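Local structure of GGDEF family protein (Vibrio cholerae, 5GZS) at residues I314-E319 / Q369-K374; N328-V333 / Q351-K356; A334-V339 / E375-V380; E347-M352 / G406-Y411. The protein is a diguanylate cyclase that probably makes the second messenger cyclic di-GMP and whose periplasmic portion, built from solute-binding modules, binds arginine. All blocks are in the same frame, centred on the assembly; numbering follows the deposited sequence.

Contact 1 (I314-E319 / Q369-K374); sequences ILVKRE and QALLNK
In an alpha/beta sheet flanked by helices, the packing of a helix end against a strand is illustrated by Val316 and Arg318 of strand 312-318, which meet Leu371 and Lys374 where helix 364-372 ends. CG of Leu371, anti to the backbone N (chi1 174°), carries the methyls toward the strand, and these then divide the work. CD2 touches CG1 of Val316 at 3.6 Å, the two side chains crossing at about a right angle. CD1 comes instead to the backbone N of Arg318, 3.7 Å away.

Two residues after Val316, the side chain of Arg318 reaches a carbonyl at the helix end. Its NE donates to Leu371 O at 3.0 Å in a weak bond, bent to 129° at the hydrogen, with the carbonyl oxygen lying near the guanidinium plane. That same oxygen accepts the backbone N of Lys374, which closes the chain just after Asn373 has left the helix. Lys374 crosses Arg318 at about a right angle and lays its CG over one face of the guanidinium, 3.5 Å above the plane and offset toward the rim. The two cationic ends are close as well, NH1 of Arg318 lying 3.6 Å from NZ of Lys374. The repulsion is probably offset by the firmer partners of Arg318, since its NH2 forms a salt bridge with Asp377 and a hydrogen bond with Val376 O, and Tyr321 adds a cation-pi contact. Helix 364-372 thus covers the sheet that holds strand 312-318, an alpha/beta arrangement consistent with the family 3 solute-binding fold.

Contact 2 (N328-V333 / Q351-K356); sequences NVSELV and QMLPNK
Val329 and the selenomethionine Met352 cross at about a right angle where a short 3-10 turn of the loop before strand 337-340 packs on the C-terminal end of helix 344-352. The chain of Met352 bends at its last torsion (chi3 88°), which directs the methyl CE to CG1 of Val329 at 3.8 Å. The other methyl of the valine, CG2, is turned to Leu353, whose CD1 lies 4.2 Å from it. Leu353 offers its second branch to the backbone: CD2 rests 3.6 Å from Val329 O and also approaches CA of Ser330.

The loop itself is shaped by an Asx turn, in which Asn328 OD1 accepts the backbone N of Ser330. A type II turn from Leu353 to Lys356 then sends the chain back, so that Lys356 also points at the loop. Its ammonium group draws on three carbonyl oxygens that may together favour the charge, among them Glu335 O, two residues beyond Val333. The second subunit meets the same loop, its Ile163 O accepting a hydrogen bond from Ser330 OG. Within the pair of segments, NZ of Lys356 makes two weak bonds, to Leu332 O at 3.3 Å and to Val333 O at 3.2 Å.

Contact 3 (A334-V339 / E375-V380); sequences AERIGV and EVDYIV
Arg336 and Asp377 both set CG anti to the carbonyl carbon (chi1 -63° and -59°), and the arginine chain then bends at chi3 (-123°), which places NE; the charged ends meet beside the start of two parallel strands, 337-340 and 378-382, neighbours in the sheet of an alpha/beta lobe. NH1 of Arg336 lies 2.8 Å from OD2 of Asp377, but the oxygen sits over a face of the guanidinium and no N-H points at it, so this salt bridge rests on charge alone. The carboxylate is shared, because Asp377 OD1 pairs with Arg318.

Where the strands join, Arg336 O is gripped by two donors, Asp377 N and Tyr378 N, each at 3.1 Å; the second comes nearly along the C=O axis. Gly338 N then donates to Tyr378 O at 2.8 Å, continuing the parallel register. CG2 of Val376 lies against the backbone of Gly338, which has no side chain.

On the face carrying Ile337 and Tyr378, Glu335 reaches the edge of the tyrosine ring: OE2 is 3.6 Å from CE1, and the carboxylate stands nearly perpendicular to the ring plane. Tyr321 holds that oxygen through its hydroxyl. Further along, Ile337 CG2 lies 4.1 Å from CG2 of Val380, two residues beyond its bridge partner Tyr378.

Contact 4 (E347-M352 / G406-Y411); sequences ELLQQM and GSFYQY
A single selenium atom, that of the selenomethionine Met352, touches two aromatic rings at once, those of Phe408 and Tyr409, and so makes two Met-aromatic contacts from one point on helix 344-352. The approaches differ. Against Phe408 the selenium comes at the edge, near the ring plane, with SE 3.9 Å from CD2. Against Tyr409 it arrives obliquely, SE standing 3.9 Å from CD1. CE of Met352 rests 3.7 Å from Phe408 O.

One turn earlier on the helix, Leu348 brings its methyls to the same rings, CD1 to Tyr409 and CD2 to both. CD1 sits over the centre of the Tyr409 ring, 4.0 Å from the centroid and only 10° off the normal, a clear CH-pi contact. CD2 lies 4.0 Å from CE2 of Phe408 and 3.9 Å from CG of Tyr409. In Tyr409, chi1 (-160°) sets CG anti to the backbone N, and chi2 (89°) turns the ring's face to Leu348. Leu349 CD2 touches CE2 of Phe408 obliquely, on the opposite side of the ring plane from Leu348 CD2, while the side chains of Leu349 and Phe408 cross at about a right angle.

The segment that carries the rings belongs to strand 399-410, bonded through its backbone to Ala313 of strand 312-318, and Phe408 also lies on Leu315 and Val380 of the sheet. Pro162 of the second subunit packs on Met352. With methyls, selenium and ring carbons making the contact, cohesion between helix and strand depends mainly on dispersion and shape fit, with weak directional help from the CH-pi and Met-aromatic contacts.

All four contacts belong to one alpha/beta lobe, far from the arginine pocket. Contacts 1, 3 and 4 reach one mixed sheet, in which strand 378-382 lies between 337-340 and 312-318, with 399-410 beyond. Contacts 1 and 3 are nearest, their centres about 7 Å apart; contacts 2 and 4 follow at about 9 Å and share helix 344-352. Contacts 1 and 2, like 1 and 4, are about 17 Å apart between centres. Along the chain contact 2 nests inside the loop closed by contact 1, while 3 alternates with 1, 2 and 4. Distant segments are thus interlaced into one body, and the second subunit touches contacts 2 and 4 and, at Ala334, contact 3.

Contact 1 (I314-E319 / Q369-K374)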
loop_
_atom_site.group_PDB
_atom_site.type_symbol
_atom_site.label_atom_id
_atom_site.label_comp_id
_atom_site.label_asym_id
_atom_site.label_seq_id
_atom_site.Cartn_x
_atom_site.Cartn_y
_atom_site.Cartn_z
ATOM N N ILE A 314 10.440 -11.772 5.373
ATOM C CA ILE A 314 9.589 -12.950 5.450
ATOM C C ILE A 314 10.193 -14.047 6.328
ATOM O O ILE A 314 11.348 -13.966 6.760
ATOM C CB ILE A 314 9.300 -13.509 4.055
ATOM C CG1 ILE A 314 10.596 -13.804 3.311
ATOM C CG2 ILE A 314 8.480 -12.524 3.265
ATOM C CD1 ILE A 314 10.376 -14.468 1.966
ATOM N N LEU A 315 9.409 -15.079 6.601
ATOM C CA LEU A 315 9.968 -16.197 7.332
ATOM C C LEU A 315 10.275 -17.343 6.396
ATOM O O LEU A 315 9.484 -17.684 5.511
ATOM C CB LEU A 315 9.037 -16.624 8.455
ATOM C CG LEU A 315 9.131 -15.556 9.549
ATOM C CD1 LEU A 315 8.384 -15.946 10.781
ATOM C CD2 LEU A 315 10.592 -15.267 9.886
ATOM N N VAL A 316 11.465 -17.901 6.568
ATOM C CA VAL A 316 11.832 -19.087 5.833
ATOM C C VAL A 316 11.676 -20.279 6.763
ATOM O O VAL A 316 12.148 -20.245 7.904
ATOM C CB VAL A 316 13.254 -18.996 5.288
ATOM C CG1 VAL A 316 13.687 -20.332 4.742
ATOM C CG2 VAL A 316 13.325 -17.936 4.211
ATOM N N LYS A 317 10.985 -21.310 6.277
ATOM C CA LYS A 317 10.702 -22.513 7.060
ATOM C C LYS A 317 11.072 -23.766 6.288
ATOM O O LYS A 317 11.115 -23.747 5.058
ATOM C CB LYS A 317 9.220 -22.585 7.435
ATOM C CG LYS A 317 8.259 -22.733 6.234
ATOM C CD LYS A 317 6.805 -22.583 6.669
ATOM C CE LYS A 317 5.837 -22.951 5.558
ATOM N NZ LYS A 317 5.764 -24.409 5.359
ATOM N N ARG A 318 11.328 -24.851 7.016
ATOM C CA ARG A 318 11.472 -26.163 6.409
ATOM C C ARG A 318 10.210 -26.445 5.608
ATOM O O ARG A 318 9.103 -26.165 6.071
ATOM C CB ARG A 318 11.706 -27.235 7.474
ATOM C CG ARG A 318 13.131 -27.713 7.475
ATOM C CD ARG A 318 13.497 -28.492 8.704
ATOM N NE ARG A 318 13.355 -27.722 9.934
ATOM C CZ ARG A 318 12.437 -27.984 10.859
ATOM N NH1 ARG A 318 11.597 -28.991 10.681
ATOM N NH2 ARG A 318 12.365 -27.252 11.961
ATOM N N GLU A 319 10.383 -26.952 4.392
ATOM C CA GLU A 319 9.272 -27.252 3.494
ATOM C C GLU A 319 8.268 -28.215 4.157
ATOM O O GLU A 319 8.679 -29.082 4.917
ATOM C CB GLU A 319 9.812 -27.856 2.205
ATOM C CG GLU A 319 8.786 -28.065 1.135
ATOM C CD GLU A 319 9.320 -28.815 -0.068
ATOM O OE1 GLU A 319 10.532 -28.724 -0.313
ATOM O OE2 GLU A 319 8.547 -29.500 -0.770
ATOM N N GLN A 369 21.831 -23.341 7.669
ATOM C CA GLN A 369 22.139 -24.737 8.000
ATOM C C GLN A 369 21.435 -25.179 9.291
ATOM O O GLN A 369 21.090 -26.359 9.471
ATOM C CB GLN A 369 23.654 -24.951 8.111
ATOM C CG GLN A 369 24.336 -25.258 6.771
ATOM C CD GLN A 369 24.018 -26.653 6.247
ATOM O OE1 GLN A 369 23.799 -27.599 7.021
ATOM N NE2 GLN A 369 23.976 -26.783 4.926
ATOM N N ALA A 370 21.206 -24.218 10.179
ATOM C CA ALA A 370 20.466 -24.473 11.402
ATOM C C ALA A 370 19.027 -24.875 11.098
ATOM O O ALA A 370 18.482 -25.776 11.733
ATOM C CB ALA A 370 20.499 -23.256 12.284
ATOM N N LEU A 371 18.412 -24.198 10.128
ATOM C CA LEU A 371 17.042 -24.518 9.733
ATOM C C LEU A 371 16.992 -25.923 9.145
ATOM O O LEU A 371 16.102 -26.716 9.470
ATOM C CB LEU A 371 16.509 -23.495 8.729
ATOM C CG LEU A 371 15.137 -23.810 8.138
ATOM C CD1 LEU A 371 14.080 -23.766 9.237
ATOM C CD2 LEU A 371 14.767 -22.868 6.993
ATOM N N LEU A 372 17.966 -26.221 8.289
ATOM C CA LEU A 372 18.102 -27.536 7.658
ATOM C C LEU A 372 18.352 -28.641 8.672
ATOM O O LEU A 372 17.787 -29.733 8.557
ATOM C CB LEU A 372 19.230 -27.519 6.630
ATOM C CG LEU A 372 18.970 -26.611 5.430
ATOM C CD1 LEU A 372 20.179 -26.543 4.503
ATOM C CD2 LEU A 372 17.743 -27.124 4.694
ATOM N N ASN A 373 19.185 -28.357 9.672
ATOM C CA ASN A 373 19.484 -29.356 10.704
ATOM C C ASN A 373 18.376 -29.494 11.765
ATOM O O ASN A 373 18.555 -30.209 12.746
ATOM C CB ASN A 373 20.824 -29.030 11.390
ATOM C CG ASN A 373 22.026 -29.091 10.432
ATOM O OD1 ASN A 373 21.883 -28.974 9.212
ATOM N ND2 ASN A 373 23.217 -29.263 10.994
ATOM N N LYS A 374 17.237 -28.819 11.560
ATOM C CA LYS A 374 16.127 -28.760 12.533
ATOM C C LYS A 374 16.556 -28.232 13.914
ATOM O O LYS A 374 15.858 -28.429 14.915
ATOM C CB LYS A 374 15.463 -30.132 12.703
ATOM C CG LYS A 374 14.832 -30.697 11.441
ATOM C CD LYS A 374 14.369 -32.132 11.659
ATOM C CE LYS A 374 13.982 -32.809 10.349
ATOM N NZ LYS A 374 12.747 -32.224 9.748
#

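Contact 2 (N328-V333 / Q351-K356)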
loop_
_atom_site.group_PDB
_atom_site.type_symbol
_atom_site.label_atom_id
_atom_site.label_comp_id
_atom_site.label_asym_id
_atom_site.label_seq_id
_atom_site.Cartn_x
_atom_site.Cartn_y
_atom_site.Cartn_z
ATOM N N ASN A 328 0.149 -14.721 11.130
ATOM C CA ASN A 328 1.185 -13.686 11.292
ATOM C C ASN A 328 2.202 -13.931 12.430
ATOM O O ASN A 328 1.956 -14.691 13.348
ATOM C CB ASN A 328 0.528 -12.313 11.456
ATOM C CG ASN A 328 -0.083 -12.125 12.802
ATOM O OD1 ASN A 328 0.623 -11.837 13.769
ATOM N ND2 ASN A 328 -1.409 -12.281 12.891
ATOM N N VAL A 329 3.339 -13.245 12.366
ATOM C CA VAL A 329 4.527 -13.640 13.116
ATOM C C VAL A 329 4.383 -13.551 14.643
ATOM O O VAL A 329 5.114 -14.220 15.379
ATOM C CB VAL A 329 5.773 -12.815 12.640
ATOM C CG1 VAL A 329 5.617 -11.318 12.900
ATOM C CG2 VAL A 329 7.054 -13.350 13.266
ATOM N N SER A 330 3.419 -12.774 15.125
ATOM C CA SER A 330 3.105 -12.746 16.561
ATOM C C SER A 330 2.665 -14.102 17.114
ATOM O O SER A 330 2.737 -14.355 18.321
ATOM C CB SER A 330 2.008 -11.729 16.854
ATOM O OG SER A 330 2.566 -10.455 17.085
ATOM N N GLU A 331 2.201 -14.972 16.229
ATOM C CA GLU A 331 1.764 -16.292 16.648
ATOM C C GLU A 331 2.930 -17.297 16.663
ATOM O O GLU A 331 2.690 -18.505 16.763
ATOM C CB GLU A 331 0.629 -16.769 15.735
ATOM C CG GLU A 331 -0.624 -15.897 15.829
ATOM C CD GLU A 331 -1.560 -16.081 14.655
ATOM O OE1 GLU A 331 -2.627 -15.424 14.609
ATOM O OE2 GLU A 331 -1.231 -16.889 13.767
ATOM N N LEU A 332 4.178 -16.805 16.573
ATOM C CA LEU A 332 5.366 -17.679 16.638
ATOM C C LEU A 332 6.018 -17.703 18.017
ATOM O O LEU A 332 7.207 -18.010 18.166
ATOM C CB LEU A 332 6.410 -17.271 15.600
ATOM C CG LEU A 332 6.386 -18.273 14.446
ATOM C CD1 LEU A 332 4.953 -18.562 14.051
ATOM C CD2 LEU A 332 7.127 -17.782 13.272
ATOM N N VAL A 333 5.192 -17.416 19.016
ATOM C CA VAL A 333 5.601 -17.181 20.388
ATOM C C VAL A 333 6.386 -18.343 20.982
ATOM O O VAL A 333 7.148 -18.180 21.945
ATOM C CB VAL A 333 4.347 -16.890 21.237
ATOM C CG1 VAL A 333 3.466 -18.136 21.355
ATOM C CG2 VAL A 333 4.722 -16.366 22.582
ATOM N N GLN A 351 11.837 -5.962 18.836
ATOM C CA GLN A 351 10.720 -5.025 18.968
ATOM C C GLN A 351 9.460 -5.878 18.836
ATOM O O GLN A 351 8.693 -6.010 19.791
ATOM C CB GLN A 351 10.755 -3.896 17.919
ATOM C CG GLN A 351 10.183 -2.519 18.362
ATOM C CD GLN A 351 8.672 -2.481 18.699
ATOM O OE1 GLN A 351 7.958 -3.464 18.502
ATOM N NE2 GLN A 351 8.191 -1.329 19.207
HETATM N N MSE A 352 9.276 -6.491 17.670
HETATM C CA MSE A 352 8.052 -7.233 17.357
HETATM C C MSE A 352 7.689 -8.374 18.330
HETATM O O MSE A 352 6.526 -8.515 18.690
HETATM C CB MSE A 352 8.175 -7.760 15.935
HETATM C CG MSE A 352 7.982 -6.641 14.933
HETATM SE SE MSE A 352 7.869 -7.234 13.119
HETATM C CE MSE A 352 5.948 -7.566 13.069
ATOM N N LEU A 353 8.666 -9.162 18.795
ATOM C CA LEU A 353 8.363 -10.238 19.762
ATOM C C LEU A 353 9.154 -10.073 21.062
ATOM O O LEU A 353 10.093 -10.835 21.333
ATOM C CB LEU A 353 8.647 -11.607 19.146
ATOM C CG LEU A 353 8.249 -11.733 17.672
ATOM C CD1 LEU A 353 8.898 -12.961 17.055
ATOM C CD2 LEU A 353 6.768 -11.786 17.530
ATOM N N PRO A 354 8.751 -9.093 21.883
ATOM C CA PRO A 354 9.525 -8.634 23.040
ATOM C C PRO A 354 9.854 -9.742 24.031
ATOM O O PRO A 354 9.017 -10.611 24.267
ATOM C CB PRO A 354 8.600 -7.594 23.689
ATOM C CG PRO A 354 7.620 -7.207 22.620
ATOM C CD PRO A 354 7.440 -8.425 21.789
ATOM N N ASN A 355 11.068 -9.711 24.579
ATOM C CA ASN A 355 11.483 -10.613 25.661
ATOM C C ASN A 355 11.450 -12.098 25.293
ATOM O O ASN A 355 11.508 -12.973 26.157
ATOM C CB ASN A 355 10.606 -10.377 26.887
ATOM C CG ASN A 355 11.282 -10.780 28.155
ATOM O OD1 ASN A 355 12.514 -10.761 28.238
ATOM N ND2 ASN A 355 10.496 -11.180 29.151
ATOM N N LYS A 356 11.332 -12.366 23.999
ATOM C CA LYS A 356 11.276 -13.719 23.466
ATOM C C LYS A 356 12.690 -14.194 23.136
ATOM O O LYS A 356 13.534 -13.400 22.702
ATOM C CB LYS A 356 10.386 -13.754 22.217
ATOM C CG LYS A 356 10.401 -15.056 21.429
ATOM C CD LYS A 356 9.831 -14.855 20.024
ATOM C CE LYS A 356 9.776 -16.158 19.251
ATOM N NZ LYS A 356 9.702 -17.325 20.178
#

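Contact 3 (A334-V339 / E375-V380)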
loop_
_atom_site.group_PDB
_atom_site.type_symbol
_atom_site.label_atom_id
_atom_site.label_comp_id
_atom_site.label_asym_id
_atom_site.label_seq_id
_atom_site.Cartn_x
_atom_site.Cartn_y
_atom_site.Cartn_z
ATOM N N ALA A 334 6.198 -19.522 20.397
ATOM C CA ALA A 334 6.826 -20.725 20.916
ATOM C C ALA A 334 7.562 -21.499 19.835
ATOM O O ALA A 334 7.989 -22.623 20.064
ATOM C CB ALA A 334 5.789 -21.619 21.588
ATOM N N GLU A 335 7.695 -20.912 18.656
ATOM C CA GLU A 335 8.530 -21.500 17.617
ATOM C C GLU A 335 9.975 -20.994 17.734
ATOM O O GLU A 335 10.227 -19.886 18.220
ATOM C CB GLU A 335 7.978 -21.181 16.223
ATOM C CG GLU A 335 6.601 -21.755 15.935
ATOM C CD GLU A 335 6.612 -23.251 15.648
ATOM O OE1 GLU A 335 5.518 -23.854 15.618
ATOM O OE2 GLU A 335 7.701 -23.824 15.439
ATOM N N ARG A 336 10.917 -21.811 17.278
ATOM C CA ARG A 336 12.319 -21.441 17.320
ATOM C C ARG A 336 12.664 -20.574 16.120
ATOM O O ARG A 336 12.610 -21.041 14.982
ATOM C CB ARG A 336 13.203 -22.686 17.344
ATOM C CG ARG A 336 13.024 -23.569 18.569
ATOM C CD ARG A 336 14.145 -24.593 18.668
ATOM N NE ARG A 336 13.642 -25.958 18.699
ATOM C CZ ARG A 336 13.613 -26.787 17.657
ATOM N NH1 ARG A 336 14.068 -26.410 16.467
ATOM N NH2 ARG A 336 13.121 -28.014 17.816
ATOM N N ILE A 337 12.999 -19.314 16.362
ATOM C CA ILE A 337 13.334 -18.433 15.261
ATOM C C ILE A 337 14.814 -18.145 15.248
ATOM O O ILE A 337 15.397 -17.744 16.260
ATOM C CB ILE A 337 12.563 -17.109 15.311
ATOM C CG1 ILE A 337 11.072 -17.343 15.010
ATOM C CG2 ILE A 337 13.131 -16.144 14.294
ATOM C CD1 ILE A 337 10.182 -16.274 15.546
ATOM N N GLY A 338 15.433 -18.358 14.098
ATOM C CA GLY A 338 16.848 -18.100 13.987
ATOM C C GLY A 338 17.142 -16.774 13.332
ATOM O O GLY A 338 16.633 -16.491 12.241
ATOM N N VAL A 339 17.967 -15.964 13.997
ATOM C CA VAL A 339 18.507 -14.744 13.401
ATOM C C VAL A 339 20.026 -14.740 13.505
ATOM O O VAL A 339 20.604 -15.580 14.194
ATOM C CB VAL A 339 17.961 -13.465 14.072
ATOM C CG1 VAL A 339 18.123 -12.265 13.133
ATOM C CG2 VAL A 339 16.495 -13.631 14.423
ATOM N N GLU A 375 17.716 -27.579 13.954
ATOM C CA GLU A 375 18.166 -26.811 15.111
ATOM C C GLU A 375 17.140 -25.736 15.444
ATOM O O GLU A 375 16.933 -25.378 16.607
ATOM C CB GLU A 375 19.518 -26.154 14.813
ATOM C CG GLU A 375 20.704 -26.716 15.577
ATOM C CD GLU A 375 21.912 -25.814 15.481
ATOM O OE1 GLU A 375 21.963 -24.827 16.250
ATOM O OE2 GLU A 375 22.806 -26.086 14.647
ATOM N N VAL A 376 16.509 -25.242 14.378
ATOM C CA VAL A 376 15.561 -24.143 14.412
ATOM C C VAL A 376 14.451 -24.399 13.366
ATOM O O VAL A 376 14.616 -25.225 12.456
ATOM C CB VAL A 376 16.277 -22.806 14.131
ATOM C CG1 VAL A 376 16.528 -22.627 12.638
ATOM C CG2 VAL A 376 15.524 -21.632 14.736
ATOM N N ASP A 377 13.323 -23.703 13.494
ATOM C CA ASP A 377 12.156 -23.998 12.659
ATOM C C ASP A 377 11.771 -22.909 11.661
ATOM O O ASP A 377 11.166 -23.212 10.627
ATOM C CB ASP A 377 10.963 -24.287 13.546
ATOM C CG ASP A 377 11.206 -25.456 14.476
ATOM O OD1 ASP A 377 10.893 -26.596 14.072
ATOM O OD2 ASP A 377 11.699 -25.236 15.607
ATOM N N TYR A 378 12.100 -21.656 11.989
ATOM C CA TYR A 378 11.834 -20.489 11.136
ATOM C C TYR A 378 13.009 -19.528 11.220
ATOM O O TYR A 378 13.483 -19.217 12.316
ATOM C CB TYR A 378 10.553 -19.738 11.550
ATOM C CG TYR A 378 9.234 -20.497 11.415
ATOM C CD1 TYR A 378 8.730 -21.254 12.458
ATOM C CD2 TYR A 378 8.483 -20.416 10.252
ATOM C CE1 TYR A 378 7.526 -21.928 12.332
ATOM C CE2 TYR A 378 7.284 -21.085 10.118
ATOM C CZ TYR A 378 6.807 -21.843 11.156
ATOM O OH TYR A 378 5.599 -22.512 11.018
ATOM N N ILE A 379 13.478 -19.045 10.074
ATOM C CA ILE A 379 14.545 -18.054 10.065
ATOM C C ILE A 379 14.096 -16.847 9.256
ATOM O O ILE A 379 13.250 -16.972 8.365
ATOM C CB ILE A 379 15.851 -18.630 9.492
ATOM C CG1 ILE A 379 15.752 -18.792 7.980
ATOM C CG2 ILE A 379 16.166 -19.980 10.126
ATOM C CD1 ILE A 379 16.893 -19.578 7.382
ATOM N N VAL A 380 14.637 -15.675 9.575
ATOM C CA VAL A 380 14.166 -14.455 8.939
ATOM C C VAL A 380 15.002 -14.074 7.731
ATOM O O VAL A 380 16.189 -13.780 7.840
ATOM C CB VAL A 380 14.166 -13.255 9.894
ATOM C CG1 VAL A 380 13.595 -12.033 9.179
ATOM C CG2 VAL A 380 13.378 -13.552 11.138
#

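Contact 4 (E347-M352 / G406-Y411)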
loop_
_atom_site.group_PDB
_atom_site.type_symbol
_atom_site.label_atom_id
_atom_site.label_comp_id
_atom_site.label_asym_id
_atom_site.label_seq_id
_atom_site.Cartn_x
_atom_site.Cartn_y
_atom_site.Cartn_z
ATOM N N GLU A 347 17.134 -7.224 15.737
ATOM C CA GLU A 347 16.550 -6.052 16.330
ATOM C C GLU A 347 15.055 -6.049 16.056
ATOM O O GLU A 347 14.259 -5.858 16.977
ATOM C CB GLU A 347 17.241 -4.817 15.779
ATOM C CG GLU A 347 16.547 -3.490 15.954
ATOM C CD GLU A 347 17.417 -2.376 15.381
ATOM O OE1 GLU A 347 16.868 -1.369 14.886
ATOM O OE2 GLU A 347 18.664 -2.528 15.423
ATOM N N LEU A 348 14.674 -6.308 14.807
ATOM C CA LEU A 348 13.270 -6.249 14.417
ATOM C C LEU A 348 12.413 -7.144 15.303
ATOM O O LEU A 348 11.369 -6.730 15.811
ATOM C CB LEU A 348 13.097 -6.651 12.950
ATOM C CG LEU A 348 11.654 -6.732 12.429
ATOM C CD1 LEU A 348 10.841 -5.496 12.839
ATOM C CD2 LEU A 348 11.660 -6.872 10.889
ATOM N N LEU A 349 12.874 -8.370 15.508
ATOM C CA LEU A 349 12.085 -9.315 16.253
ATOM C C LEU A 349 12.058 -8.911 17.706
ATOM O O LEU A 349 11.042 -9.093 18.384
ATOM C CB LEU A 349 12.620 -10.732 16.077
ATOM C CG LEU A 349 12.321 -11.298 14.686
ATOM C CD1 LEU A 349 12.384 -12.804 14.740
ATOM C CD2 LEU A 349 10.969 -10.850 14.193
ATOM N N GLN A 350 13.151 -8.335 18.182
ATOM C CA GLN A 350 13.181 -7.899 19.571
ATOM C C GLN A 350 12.139 -6.797 19.841
ATOM O O GLN A 350 11.605 -6.721 20.952
ATOM C CB GLN A 350 14.580 -7.437 19.954
ATOM C CG GLN A 350 15.544 -8.582 20.238
ATOM C CD GLN A 350 16.979 -8.109 20.364
ATOM O OE1 GLN A 350 17.382 -7.161 19.699
ATOM N NE2 GLN A 350 17.758 -8.772 21.210
ATOM N N GLN A 351 11.837 -5.962 18.836
ATOM C CA GLN A 351 10.720 -5.025 18.968
ATOM C C GLN A 351 9.460 -5.878 18.836
ATOM O O GLN A 351 8.693 -6.010 19.791
ATOM C CB GLN A 351 10.755 -3.896 17.919
ATOM C CG GLN A 351 10.183 -2.519 18.362
ATOM C CD GLN A 351 8.672 -2.481 18.699
ATOM O OE1 GLN A 351 7.958 -3.464 18.502
ATOM N NE2 GLN A 351 8.191 -1.329 19.207
HETATM N N MSE A 352 9.276 -6.491 17.670
HETATM C CA MSE A 352 8.052 -7.233 17.357
HETATM C C MSE A 352 7.689 -8.374 18.330
HETATM O O MSE A 352 6.526 -8.515 18.690
HETATM C CB MSE A 352 8.175 -7.760 15.935
HETATM C CG MSE A 352 7.982 -6.641 14.933
HETATM SE SE MSE A 352 7.869 -7.234 13.119
HETATM C CE MSE A 352 5.948 -7.566 13.069
ATOM N N GLY A 406 3.497 -14.504 5.216
ATOM C CA GLY A 406 3.957 -13.567 4.228
ATOM C C GLY A 406 4.858 -12.478 4.761
ATOM O O GLY A 406 5.477 -12.573 5.784
ATOM N N SER A 407 4.914 -11.412 4.010
ATOM C CA SER A 407 5.683 -10.228 4.353
ATOM C C SER A 407 5.132 -9.720 5.650
ATOM O O SER A 407 4.066 -9.121 5.679
ATOM C CB SER A 407 5.585 -9.141 3.289
ATOM O OG SER A 407 6.221 -9.538 2.089
ATOM N N PHE A 408 5.842 -9.990 6.731
ATOM C CA PHE A 408 5.410 -9.540 8.033
ATOM C C PHE A 408 5.972 -8.172 8.361
ATOM O O PHE A 408 5.645 -7.620 9.405
ATOM C CB PHE A 408 5.824 -10.541 9.107
ATOM C CG PHE A 408 7.310 -10.660 9.286
ATOM C CD1 PHE A 408 8.061 -11.485 8.454
ATOM C CD2 PHE A 408 7.950 -9.957 10.285
ATOM C CE1 PHE A 408 9.419 -11.602 8.612
ATOM C CE2 PHE A 408 9.314 -10.063 10.461
ATOM C CZ PHE A 408 10.056 -10.895 9.622
ATOM N N TYR A 409 6.822 -7.638 7.480
ATOM C CA TYR A 409 7.381 -6.284 7.656
ATOM C C TYR A 409 8.049 -5.696 6.405
ATOM O O TYR A 409 8.759 -6.386 5.668
ATOM C CB TYR A 409 8.390 -6.268 8.798
ATOM C CG TYR A 409 8.653 -4.890 9.359
ATOM C CD1 TYR A 409 7.869 -4.383 10.387
ATOM C CD2 TYR A 409 9.696 -4.096 8.871
ATOM C CE1 TYR A 409 8.107 -3.121 10.918
ATOM C CE2 TYR A 409 9.944 -2.820 9.391
ATOM C CZ TYR A 409 9.137 -2.340 10.417
ATOM O OH TYR A 409 9.350 -1.087 10.954
ATOM N N GLN A 410 7.817 -4.408 6.176
ATOM C CA GLN A 410 8.523 -3.684 5.139
ATOM C C GLN A 410 9.468 -2.633 5.751
ATOM O O GLN A 410 9.023 -1.723 6.456
ATOM C CB GLN A 410 7.538 -3.020 4.183
ATOM C CG GLN A 410 8.238 -2.298 3.033
ATOM C CD GLN A 410 7.276 -1.788 1.982
ATOM O OE1 GLN A 410 6.648 -2.567 1.250
ATOM N NE2 GLN A 410 7.146 -0.461 1.905
ATOM N N TYR A 411 10.768 -2.755 5.481
ATOM C CA TYR A 411 11.740 -1.801 6.017
ATOM C C TYR A 411 12.464 -1.011 4.917
ATOM O O TYR A 411 12.096 -1.065 3.738
ATOM C CB TYR A 411 12.748 -2.520 6.932
ATOM C CG TYR A 411 13.608 -3.594 6.296
ATOM C CD1 TYR A 411 13.106 -4.865 6.067
ATOM C CD2 TYR A 411 14.939 -3.349 5.957
ATOM C CE1 TYR A 411 13.896 -5.857 5.497
ATOM C CE2 TYR A 411 15.727 -4.339 5.385
ATOM C CZ TYR A 411 15.200 -5.589 5.166
ATOM O OH TYR A 411 15.962 -6.580 4.601
#